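Local coordinates for EDD domain protein, DegV family (Ruminococcus gnavus ATCC 29149, PDB 5V85) that probably binds fatty acids, as DegV-family proteins do, and holds a vaccenic acid molecule, at residues T75-T80 with L186-R191. Residues are numbered along the deposited sequence; the frame is centred on the assembly and turned at random.
Sequences TSCAKT and LRKNGR. With VCA (vaccenic acid), chain H.
N189 uses both ends of its side-chain amide to grip the segment 75-80. Its ND2 donates to the backbone O of A78 at 3.2 Å, with an N-H...O angle of 162°. That oxygen lies almost in the amide plane of N189. On the other branch, OD1 accepts from K79 NZ at 2.7 Å, the ammonium standing 31° off the carbonyl plane. K79 gets there by folding: its chain turns back at chi2 (-65°) and then runs extended, which carries NZ across to the amide. The two bonds fix which way round the amide sits. With an alanine here in place of N189, the A78 carbonyl and the K79 ammonium would probably lose these partners and a gap would open beside C77.

C77 fills the space next to the amide. Its SG, anti to the backbone N, swings toward the helix end and lies 3.8 Å from N189 OD1. K188 bends over the cysteine, bringing its NZ to 3.4 Å from C77 CB.

N189 is where the chain leaves helix 184-188. G190, with positive phi, is the C-prime residue of a Schellman motif, with bonds from R191 N to L186 O and from G190 N to R187 O. Beyond the turn, R191 NH1 donates to N189 O at 2.8 Å. One face of the R191 guanidinium lies against C3 of vaccenic acid.

T80 OG1 donates to O1 of the lipid carboxylate at 2.6 Å. One water bridges T80 O, R191 NH2 and the same O1, while S109 OG is also hydrogen-bonded to the lipid. The contact thus joins strand 79-81, which pairs with strand 42-51, to the end of helix 184-188, beside the lipid head group. Helix 283-289 packs against both segments, and its Y288 hydroxyl is hydrogen-bonded to T80 OG1 and N189 ND2.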
loop_
_atom_site.group_PDB
_atom_site.type_symbol
_atom_site.label_atom_id
_atom_site.label_comp_id
_atom_site.label_asym_id
_atom_site.label_seq_id
_atom_site.Cartn_x
_atom_site.Cartn_y
_atom_site.Cartn_z
ATOM N N THR B 75 -24.800 -4.571 -32.621
ATOM C CA THR B 75 -23.530 -4.143 -33.192
ATOM C C THR B 75 -22.963 -2.937 -32.454
ATOM O O THR B 75 -21.756 -2.684 -32.531
ATOM C CB THR B 75 -23.694 -3.818 -34.679
ATOM O OG1 THR B 75 -24.528 -2.664 -34.830
ATOM C CG2 THR B 75 -24.331 -4.991 -35.412
ATOM N N SER B 76 -23.805 -2.201 -31.734
ATOM C CA SER B 76 -23.358 -1.043 -30.976
ATOM C C SER B 76 -22.762 -1.474 -29.642
ATOM O O SER B 76 -23.307 -2.341 -28.950
ATOM C CB SER B 76 -24.524 -0.081 -30.742
ATOM O OG SER B 76 -24.133 1.007 -29.926
ATOM N N CYS B 77 -21.637 -0.862 -29.284
ATOM C CA CYS B 77 -20.976 -1.184 -28.028
ATOM C C CYS B 77 -21.814 -0.711 -26.844
ATOM O O CYS B 77 -22.442 0.349 -26.890
ATOM C CB CYS B 77 -19.588 -0.544 -27.986
ATOM S SG CYS B 77 -18.628 -0.938 -26.512
ATOM N N ALA B 78 -21.822 -1.509 -25.781
ATOM C CA ALA B 78 -22.577 -1.160 -24.587
ATOM C C ALA B 78 -21.968 0.054 -23.895
ATOM O O ALA B 78 -20.761 0.299 -23.962
ATOM C CB ALA B 78 -22.623 -2.339 -23.616
ATOM N N LYS B 79 -22.826 0.821 -23.227
ATOM C CA LYS B 79 -22.409 1.958 -22.419
ATOM C C LYS B 79 -22.970 1.797 -21.015
ATOM O O LYS B 79 -24.022 1.184 -20.819
ATOM C CB LYS B 79 -22.879 3.289 -23.019
ATOM C CG LYS B 79 -22.421 3.524 -24.453
ATOM C CD LYS B 79 -20.907 3.648 -24.539
ATOM C CE LYS B 79 -20.426 3.601 -25.984
ATOM N NZ LYS B 79 -18.941 3.526 -26.085
ATOM N N THR B 80 -22.257 2.343 -20.035
ATOM C CA THR B 80 -22.665 2.235 -18.643
ATOM C C THR B 80 -22.589 3.601 -17.976
ATOM O O THR B 80 -21.979 4.538 -18.496
ATOM C CB THR B 80 -21.802 1.219 -17.878
ATOM O OG1 THR B 80 -20.424 1.612 -17.933
ATOM C CG2 THR B 80 -21.952 -0.168 -18.489
ATOM N N LEU B 186 -14.052 -2.872 -23.044
ATOM C CA LEU B 186 -13.104 -2.065 -22.283
ATOM C C LEU B 186 -12.338 -1.108 -23.192
ATOM O O LEU B 186 -12.084 0.045 -22.821
ATOM C CB LEU B 186 -12.135 -2.976 -21.525
ATOM C CG LEU B 186 -12.676 -3.719 -20.299
ATOM C CD1 LEU B 186 -11.750 -4.863 -19.924
ATOM C CD2 LEU B 186 -12.847 -2.767 -19.125
ATOM N N ARG B 187 -11.966 -1.565 -24.391
ATOM C CA ARG B 187 -11.181 -0.728 -25.293
ATOM C C ARG B 187 -12.008 0.433 -25.833
ATOM O O ARG B 187 -11.569 1.587 -25.803
ATOM C CB ARG B 187 -10.623 -1.572 -26.441
ATOM C CG ARG B 187 -9.972 -0.760 -27.556
ATOM C CD ARG B 187 -8.612 -0.220 -27.136
ATOM N NE ARG B 187 -7.650 -1.291 -26.886
ATOM C CZ ARG B 187 -6.457 -1.111 -26.327
ATOM N NH1 ARG B 187 -6.073 0.102 -25.956
ATOM N NH2 ARG B 187 -5.649 -2.145 -26.137
ATOM N N LYS B 188 -13.215 0.144 -26.329
ATOM C CA LYS B 188 -14.041 1.192 -26.924
ATOM C C LYS B 188 -14.491 2.225 -25.898
ATOM O O LYS B 188 -14.746 3.379 -26.257
ATOM C CB LYS B 188 -15.257 0.576 -27.614
ATOM C CG LYS B 188 -14.931 -0.212 -28.877
ATOM C CD LYS B 188 -16.091 -0.188 -29.863
ATOM C CE LYS B 188 -16.292 -1.545 -30.523
ATOM N NZ LYS B 188 -17.306 -2.374 -29.808
ATOM N N ASN B 189 -14.599 1.843 -24.628
ATOM C CA ASN B 189 -15.050 2.763 -23.594
ATOM C C ASN B 189 -13.902 3.458 -22.875
ATOM O O ASN B 189 -14.130 4.090 -21.839
ATOM C CB ASN B 189 -15.939 2.030 -22.585
ATOM C CG ASN B 189 -17.305 1.701 -23.154
ATOM O OD1 ASN B 189 -17.575 1.955 -24.327
ATOM N ND2 ASN B 189 -18.172 1.133 -22.327
ATOM N N GLY B 190 -12.681 3.353 -23.395
ATOM C CA GLY B 190 -11.571 4.121 -22.864
ATOM C C GLY B 190 -10.971 3.605 -21.577
ATOM O O GLY B 190 -10.361 4.381 -20.835
ATOM N N ARG B 191 -11.108 2.312 -21.291
ATOM C CA ARG B 191 -10.607 1.742 -20.047
ATOM C C ARG B 191 -9.256 1.053 -20.201
ATOM O O ARG B 191 -8.703 0.580 -19.204
ATOM C CB ARG B 191 -11.630 0.758 -19.469
ATOM C CG ARG B 191 -12.554 1.371 -18.423
ATOM C CD ARG B 191 -13.483 2.405 -19.041
ATOM N NE ARG B 191 -14.273 3.115 -18.037
ATOM C CZ ARG B 191 -15.368 3.821 -18.308
ATOM N NH1 ARG B 191 -15.811 3.913 -19.554
ATOM N NH2 ARG B 191 -16.023 4.436 -17.332
HETATM O O2 VCA H . -18.839 4.122 -14.442
HETATM C C1 VCA H . -19.154 3.198 -15.239
HETATM O O1 VCA H . -19.863 3.456 -16.248
HETATM C C2 VCA H . -18.679 1.766 -14.984
HETATM C C3 VCA H . -17.359 1.510 -15.710
HETATM C C4 VCA H . -16.722 0.227 -15.167
HETATM C C5 VCA H . -15.525 -0.158 -16.036
HETATM C C6 VCA H . -14.720 -1.277 -15.371
HETATM C C7 VCA H . -15.582 -2.529 -15.223
HETATM C C8 VCA H . -14.699 -3.770 -15.059
HETATM C C9 VCA H . -15.597 -4.996 -14.878
HETATM C C10 VCA H . -14.754 -6.256 -14.661
HETATM C C11 VCA H . -14.043 -6.646 -15.956
HETATM C C12 VCA H . -12.721 -6.822 -15.980
HETATM C C13 VCA H . -11.888 -6.742 -14.698
HETATM C C14 VCA H . -11.228 -5.366 -14.582
HETATM C C15 VCA H . -10.229 -5.349 -13.423
HETATM C C16 VCA H . -9.878 -3.898 -13.085
HETATM C C17 VCA H . -8.644 -3.840 -12.182
HETATM C C18 VCA H . -8.273 -2.381 -11.910
HETATM O O HOH W 1 -18.882 5.323 -18.019
#